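PDB 2J2M: catalase, which breaks hydrogen peroxide down to water and oxygen at a protoporphyrin IX haem, as a four-chain haem catalase. Local coordinates for residues Lys202-His207 / Thr399-Pro404; Gln263-Ala268 / Lys282-Asp287. One frame throughout, in Å; residues are numbered along the deposited sequence.

Contact 1 (Lys202-His207 / Thr399-Pro404); sequences KWVNAH and TEDTQP
K202, Q403 and V204 give most of the buried surface where strand 201-204 meets the chain at 399-404. The K202 side chain leaves its strand toward the other segment and runs extended beyond CG, so that its ammonium group meets the Q403 amide tip to tip. NZ lies 2.7 Å from OE1 of Q403 in a short hydrogen bond. It sits somewhat above the plane of that carbonyl, at a C=O...N angle of 114°. E328 takes the same nitrogen in a salt bridge, which leaves K202 held by an acid and an amide in a buried place. Q403 is bent at chi2 (-61°), and its NE2 branch faces D401: NE2 makes a weak bond of 3.5 Å to OD2 of D401. An alanine in place of K202 would probably leave OE1 of Q403 without this donor and would remove this counter-charge from E328. V204, with CG1 anti to the backbone N, points its methyls at the D401 carboxylate, CG1 coming to 3.3 Å from OD1. One water bridges the same carboxylate to the backbone, donating to O of N205 and OD1 of D401. Q403 and P404 pair with an antiparallel strand of a second subunit, and R23 of a third subunit reaches O of D401: an intersubunit beta ladder whose strand packs by its side chains on those of an inner strand of the sheet, in a tetrameric catalase.

Contact 2 (Gln263-Ala268 / Lys282-Asp287); sequences QVLDPA and KDWFED
NE2 of Q263 has two acceptors: the backbone O of W284 and, just beyond 282-287, the backbone O of I289. The bond to O of W284 is 2.9 Å long and nearly straight, with an N-H...O angle of 172°. The acceptor lies almost in the plane of the Q263 amide, whereas the nitrogen stands well above the plane of the W284 carbonyl. R216 donates to OE1 of Q263, so both ends of the amide are engaged and its rotation is fixed. Q263 is extended beyond CG and slides past W284 in the opposite direction, its amide turned 65° from the indole. Near the backbone, CB of Q263 comes to 3.6 Å from CE3 of W284, and O of Q263 lies at the ring edge, close to its plane. L265, two residues along the strand, crosses the indole obliquely, with its CB 3.6 Å from CH2 of W284. Its CD2 reaches the neighbouring ring atom CZ2 of W284 at 3.7 Å, so Q263 and L265 together line the rim of the six-membered ring from CE3 to CZ2. K214 adds a cation-pi contact to W284. The last residues of strand 257-265 thus hold the loop leading to strand 292-302. Strand 210-219 runs antiparallel beside them and supplies R216 and K214, while F285 turns from the sheet to pack on helix 422-430.

Both contacts tie a piece of chain from outside it to the same large antiparallel sheet, with strand 210-219 touching each, yet their centres stand 19 Å apart and their nearest atoms about 6 Å. Contact 1 is the more buried, with two other subunits lying against it. Contact 2 is partly buried and meets no other protein chain; of the residues that touch, only E286 is exposed. The chemistry follows: 202-207 and 399-404 meet through charged and polar tips, a bridging water and few apolar atoms, whereas 263-268 and 282-287 combine a hydrogen bond from a side-chain amide to the backbone with a tryptophan against aliphatic carbons. Contact 1 lies where the chain meets two other subunits, whereas contact 2 stays within one chain.

Contact 1 (Lys202-His207 / Thr399-Pro404)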
loop_
_atom_site.group_PDB
_atom_site.type_symbol
_atom_site.label_atom_id
_atom_site.label_comp_id
_atom_site.label_asym_id
_atom_site.label_seq_id
_atom_site.Cartn_x
_atom_site.Cartn_y
_atom_site.Cartn_z
ATOM N N LYS A 202 26.769 22.671 -5.689
ATOM C CA LYS A 202 27.507 23.680 -4.941
ATOM C C LYS A 202 28.301 23.009 -3.830
ATOM O O LYS A 202 27.777 22.167 -3.086
ATOM C CB LYS A 202 26.557 24.721 -4.341
ATOM C CG LYS A 202 25.967 25.695 -5.358
ATOM C CD LYS A 202 24.828 26.516 -4.752
ATOM C CE LYS A 202 24.573 27.767 -5.606
ATOM N NZ LYS A 202 23.616 28.755 -5.041
ATOM N N TRP A 203 29.573 23.376 -3.726
ATOM C CA TRP A 203 30.375 23.001 -2.580
ATOM C C TRP A 203 30.735 24.297 -1.870
ATOM O O TRP A 203 31.138 25.287 -2.513
ATOM C CB TRP A 203 31.624 22.276 -3.037
ATOM C CG TRP A 203 31.428 20.817 -3.407
ATOM C CD1 TRP A 203 30.243 20.130 -3.519
ATOM C CD2 TRP A 203 32.465 19.881 -3.740
ATOM N NE1 TRP A 203 30.480 18.830 -3.880
ATOM C CE2 TRP A 203 31.833 18.644 -4.020
ATOM C CE3 TRP A 203 33.869 19.959 -3.793
ATOM C CZ2 TRP A 203 32.564 17.485 -4.358
ATOM C CZ3 TRP A 203 34.584 18.824 -4.152
ATOM C CH2 TRP A 203 33.933 17.602 -4.434
ATOM N N VAL A 204 30.543 24.296 -0.554
ATOM C CA VAL A 204 30.792 25.435 0.308
ATOM C C VAL A 204 31.900 25.008 1.271
ATOM O O VAL A 204 31.820 23.907 1.841
ATOM C CB VAL A 204 29.533 25.765 1.132
ATOM C CG1 VAL A 204 29.737 27.016 1.975
ATOM C CG2 VAL A 204 28.297 25.915 0.223
ATOM N N ASN A 205 32.932 25.848 1.443
ATOM C CA ASN A 205 33.993 25.550 2.427
ATOM C C ASN A 205 33.704 26.114 3.808
ATOM O O ASN A 205 32.617 26.688 4.050
ATOM C CB ASN A 205 35.423 25.908 1.936
ATOM C CG ASN A 205 35.615 27.400 1.683
ATOM O OD1 ASN A 205 34.978 28.250 2.310
ATOM N ND2 ASN A 205 36.485 27.713 0.743
ATOM N N ALA A 206 34.680 25.931 4.707
ATOM C CA ALA A 206 34.528 26.238 6.128
ATOM C C ALA A 206 34.297 27.722 6.365
ATOM O O ALA A 206 33.743 28.115 7.394
ATOM C CB ALA A 206 35.731 25.768 6.901
ATOM N N HIS A 207 34.709 28.545 5.406
ATOM C CA HIS A 207 34.466 29.977 5.494
ATOM C C HIS A 207 33.227 30.453 4.732
ATOM O O HIS A 207 32.899 31.642 4.748
ATOM C CB HIS A 207 35.726 30.775 5.143
ATOM C CG HIS A 207 36.436 31.293 6.353
ATOM N ND1 HIS A 207 37.314 30.522 7.091
ATOM C CD2 HIS A 207 36.354 32.490 6.990
ATOM C CE1 HIS A 207 37.758 31.229 8.120
ATOM N NE2 HIS A 207 37.188 32.424 8.085
ATOM N N THR A 399 23.643 24.674 10.068
ATOM C CA THR A 399 22.679 25.343 9.208
ATOM C C THR A 399 23.295 25.594 7.843
ATOM O O THR A 399 24.459 25.983 7.741
ATOM C CB THR A 399 22.198 26.678 9.833
ATOM O OG1 THR A 399 21.740 26.434 11.162
ATOM C CG2 THR A 399 21.067 27.289 9.063
ATOM N N GLU A 400 22.503 25.327 6.806
ATOM C CA GLU A 400 22.902 25.547 5.406
ATOM C C GLU A 400 22.974 27.042 5.172
ATOM O O GLU A 400 21.998 27.754 5.411
ATOM C CB GLU A 400 21.892 24.919 4.427
ATOM C CG GLU A 400 21.540 23.434 4.671
ATOM C CD GLU A 400 20.227 23.246 5.450
ATOM O OE1 GLU A 400 20.048 23.895 6.508
ATOM O OE2 GLU A 400 19.377 22.428 5.012
ATOM N N ASP A 401 24.125 27.533 4.715
ATOM C CA ASP A 401 24.257 28.973 4.524
ATOM C C ASP A 401 23.332 29.515 3.450
ATOM O O ASP A 401 22.863 28.773 2.563
ATOM C CB ASP A 401 25.701 29.410 4.300
ATOM C CG ASP A 401 26.496 28.389 3.557
ATOM O OD1 ASP A 401 27.460 27.840 4.168
ATOM O OD2 ASP A 401 26.147 28.138 2.372
ATOM N N THR A 402 23.011 30.802 3.603
ATOM C CA THR A 402 22.262 31.551 2.603
ATOM C C THR A 402 22.975 31.463 1.242
ATOM O O THR A 402 24.190 31.354 1.172
ATOM C CB THR A 402 22.095 33.036 3.016
ATOM O OG1 THR A 402 23.382 33.661 3.057
ATOM C CG2 THR A 402 21.459 33.165 4.367
ATOM N N GLN A 403 22.205 31.500 0.164
ATOM C CA GLN A 403 22.768 31.575 -1.180
ATOM C C GLN A 403 22.161 32.802 -1.882
ATOM O O GLN A 403 21.138 33.300 -1.425
ATOM C CB GLN A 403 22.460 30.283 -1.932
ATOM C CG GLN A 403 23.363 29.099 -1.577
ATOM C CD GLN A 403 24.824 29.369 -1.894
ATOM O OE1 GLN A 403 25.187 29.717 -3.042
ATOM N NE2 GLN A 403 25.679 29.243 -0.869
ATOM N N PRO A 404 22.784 33.299 -2.970
ATOM C CA PRO A 404 22.262 34.528 -3.589
ATOM C C PRO A 404 21.023 34.333 -4.436
ATOM O O PRO A 404 20.809 33.263 -4.992
ATOM C CB PRO A 404 23.410 35.003 -4.499
ATOM C CG PRO A 404 24.534 34.018 -4.333
ATOM C CD PRO A 404 23.980 32.796 -3.672
HETATM O O HOH W 1 30.177 27.045 5.815
#

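Contact 2 (Gln263-Ala268 / Lys282-Asp287)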
loop_
_atom_site.group_PDB
_atom_site.type_symbol
_atom_site.label_atom_id
_atom_site.label_comp_id
_atom_site.label_asym_id
_atom_site.label_seq_id
_atom_site.Cartn_x
_atom_site.Cartn_y
_atom_site.Cartn_z
ATOM N N GLN A 263 35.288 19.125 -11.279
ATOM C CA GLN A 263 35.430 20.385 -12.015
ATOM C C GLN A 263 34.824 21.533 -11.217
ATOM O O GLN A 263 33.708 21.433 -10.697
ATOM C CB GLN A 263 34.779 20.295 -13.397
ATOM C CG GLN A 263 35.548 19.428 -14.382
ATOM C CD GLN A 263 34.751 19.185 -15.628
ATOM O OE1 GLN A 263 33.723 18.522 -15.593
ATOM N NE2 GLN A 263 35.203 19.741 -16.742
ATOM N N VAL A 264 35.587 22.622 -11.143
ATOM C CA VAL A 264 35.264 23.772 -10.310
ATOM C C VAL A 264 35.149 25.062 -11.131
ATOM O O VAL A 264 36.056 25.457 -11.870
ATOM C CB VAL A 264 36.302 23.948 -9.176
ATOM C CG1 VAL A 264 35.926 25.117 -8.286
ATOM C CG2 VAL A 264 36.409 22.662 -8.344
ATOM N N LEU A 265 34.003 25.701 -10.965
ATOM C CA LEU A 265 33.635 26.892 -11.682
ATOM C C LEU A 265 33.154 27.915 -10.674
ATOM O O LEU A 265 32.155 27.693 -9.985
ATOM C CB LEU A 265 32.501 26.586 -12.670
ATOM C CG LEU A 265 31.896 27.810 -13.381
ATOM C CD1 LEU A 265 32.889 28.495 -14.358
ATOM C CD2 LEU A 265 30.613 27.413 -14.093
ATOM N N ASP A 266 33.864 29.035 -10.597
ATOM C CA ASP A 266 33.534 30.076 -9.641
ATOM C C ASP A 266 32.212 30.741 -10.048
ATOM O O ASP A 266 31.987 31.032 -11.236
ATOM C CB ASP A 266 34.658 31.075 -9.563
ATOM C CG ASP A 266 34.437 32.093 -8.509
ATOM O OD1 ASP A 266 35.059 31.978 -7.422
ATOM O OD2 ASP A 266 33.609 33.008 -8.738
ATOM N N PRO A 267 31.307 30.951 -9.079
ATOM C CA PRO A 267 30.031 31.604 -9.413
ATOM C C PRO A 267 30.149 32.941 -10.171
ATOM O O PRO A 267 29.246 33.275 -10.951
ATOM C CB PRO A 267 29.372 31.788 -8.046
ATOM C CG PRO A 267 29.890 30.557 -7.267
ATOM C CD PRO A 267 31.360 30.555 -7.659
ATOM N N ALA A 268 31.265 33.654 -9.994
ATOM C CA ALA A 268 31.439 34.961 -10.648
ATOM C C ALA A 268 31.743 34.828 -12.122
ATOM O O ALA A 268 31.735 35.827 -12.823
ATOM C CB ALA A 268 32.492 35.786 -9.971
ATOM N N LYS A 282 24.105 20.834 -21.265
ATOM C CA LYS A 282 25.454 21.375 -21.528
ATOM C C LYS A 282 26.562 20.645 -20.776
ATOM O O LYS A 282 26.408 20.311 -19.619
ATOM C CB LYS A 282 25.521 22.882 -21.205
ATOM C CG LYS A 282 24.568 23.752 -22.049
ATOM C CD LYS A 282 24.855 23.626 -23.560
ATOM C CE LYS A 282 23.955 24.511 -24.429
ATOM N NZ LYS A 282 22.491 24.183 -24.330
ATOM N N ASP A 283 27.674 20.409 -21.465
ATOM C CA ASP A 283 28.866 19.788 -20.893
ATOM C C ASP A 283 29.918 20.850 -20.548
ATOM O O ASP A 283 29.854 21.989 -21.050
ATOM C CB ASP A 283 29.457 18.751 -21.851
ATOM C CG ASP A 283 30.427 17.807 -21.170
ATOM O OD1 ASP A 283 30.652 17.939 -19.942
ATOM O OD2 ASP A 283 30.971 16.907 -21.844
ATOM N N TRP A 284 30.838 20.476 -19.649
ATOM C CA TRP A 284 31.987 21.303 -19.282
ATOM C C TRP A 284 33.154 20.529 -19.773
ATOM O O TRP A 284 33.581 19.570 -19.116
ATOM C CB TRP A 284 32.164 21.452 -17.774
ATOM C CG TRP A 284 31.143 22.227 -17.050
ATOM C CD1 TRP A 284 29.968 22.734 -17.539
ATOM C CD2 TRP A 284 31.182 22.560 -15.667
ATOM N NE1 TRP A 284 29.269 23.372 -16.530
ATOM C CE2 TRP A 284 29.999 23.288 -15.374
ATOM C CE3 TRP A 284 32.119 22.351 -14.642
ATOM C CZ2 TRP A 284 29.720 23.773 -14.096
ATOM C CZ3 TRP A 284 31.837 22.831 -13.371
ATOM C CH2 TRP A 284 30.644 23.530 -13.111
ATOM N N PHE A 285 33.661 20.929 -20.927
ATOM C CA PHE A 285 34.759 20.220 -21.561
ATOM C C PHE A 285 35.989 20.271 -20.666
ATOM O O PHE A 285 36.245 21.295 -20.041
ATOM C CB PHE A 285 35.043 20.816 -22.939
ATOM C CG PHE A 285 33.886 20.714 -23.900
ATOM C CD1 PHE A 285 33.421 21.841 -24.570
ATOM C CD2 PHE A 285 33.272 19.484 -24.162
ATOM C CE1 PHE A 285 32.360 21.749 -25.513
ATOM C CE2 PHE A 285 32.203 19.393 -25.074
ATOM C CZ PHE A 285 31.752 20.531 -25.753
ATOM N N GLU A 286 36.712 19.151 -20.583
ATOM C CA GLU A 286 37.911 19.068 -19.737
ATOM C C GLU A 286 38.907 20.125 -20.190
ATOM O O GLU A 286 39.686 20.654 -19.384
ATOM C CB GLU A 286 38.545 17.670 -19.782
ATOM C CG GLU A 286 39.845 17.584 -18.970
ATOM C CD GLU A 286 40.343 16.164 -18.742
ATOM O OE1 GLU A 286 39.887 15.240 -19.442
ATOM O OE2 GLU A 286 41.208 15.978 -17.864
ATOM N N ASP A 287 38.835 20.416 -21.489
ATOM C CA ASP A 287 39.567 21.470 -22.175
ATOM C C ASP A 287 39.326 22.841 -21.569
ATOM O O ASP A 287 40.236 23.678 -21.515
ATOM C CB ASP A 287 39.097 21.541 -23.641
ATOM C CG ASP A 287 40.019 20.817 -24.577
ATOM O OD1 ASP A 287 39.513 20.142 -25.506
ATOM O OD2 ASP A 287 41.262 20.896 -24.385
#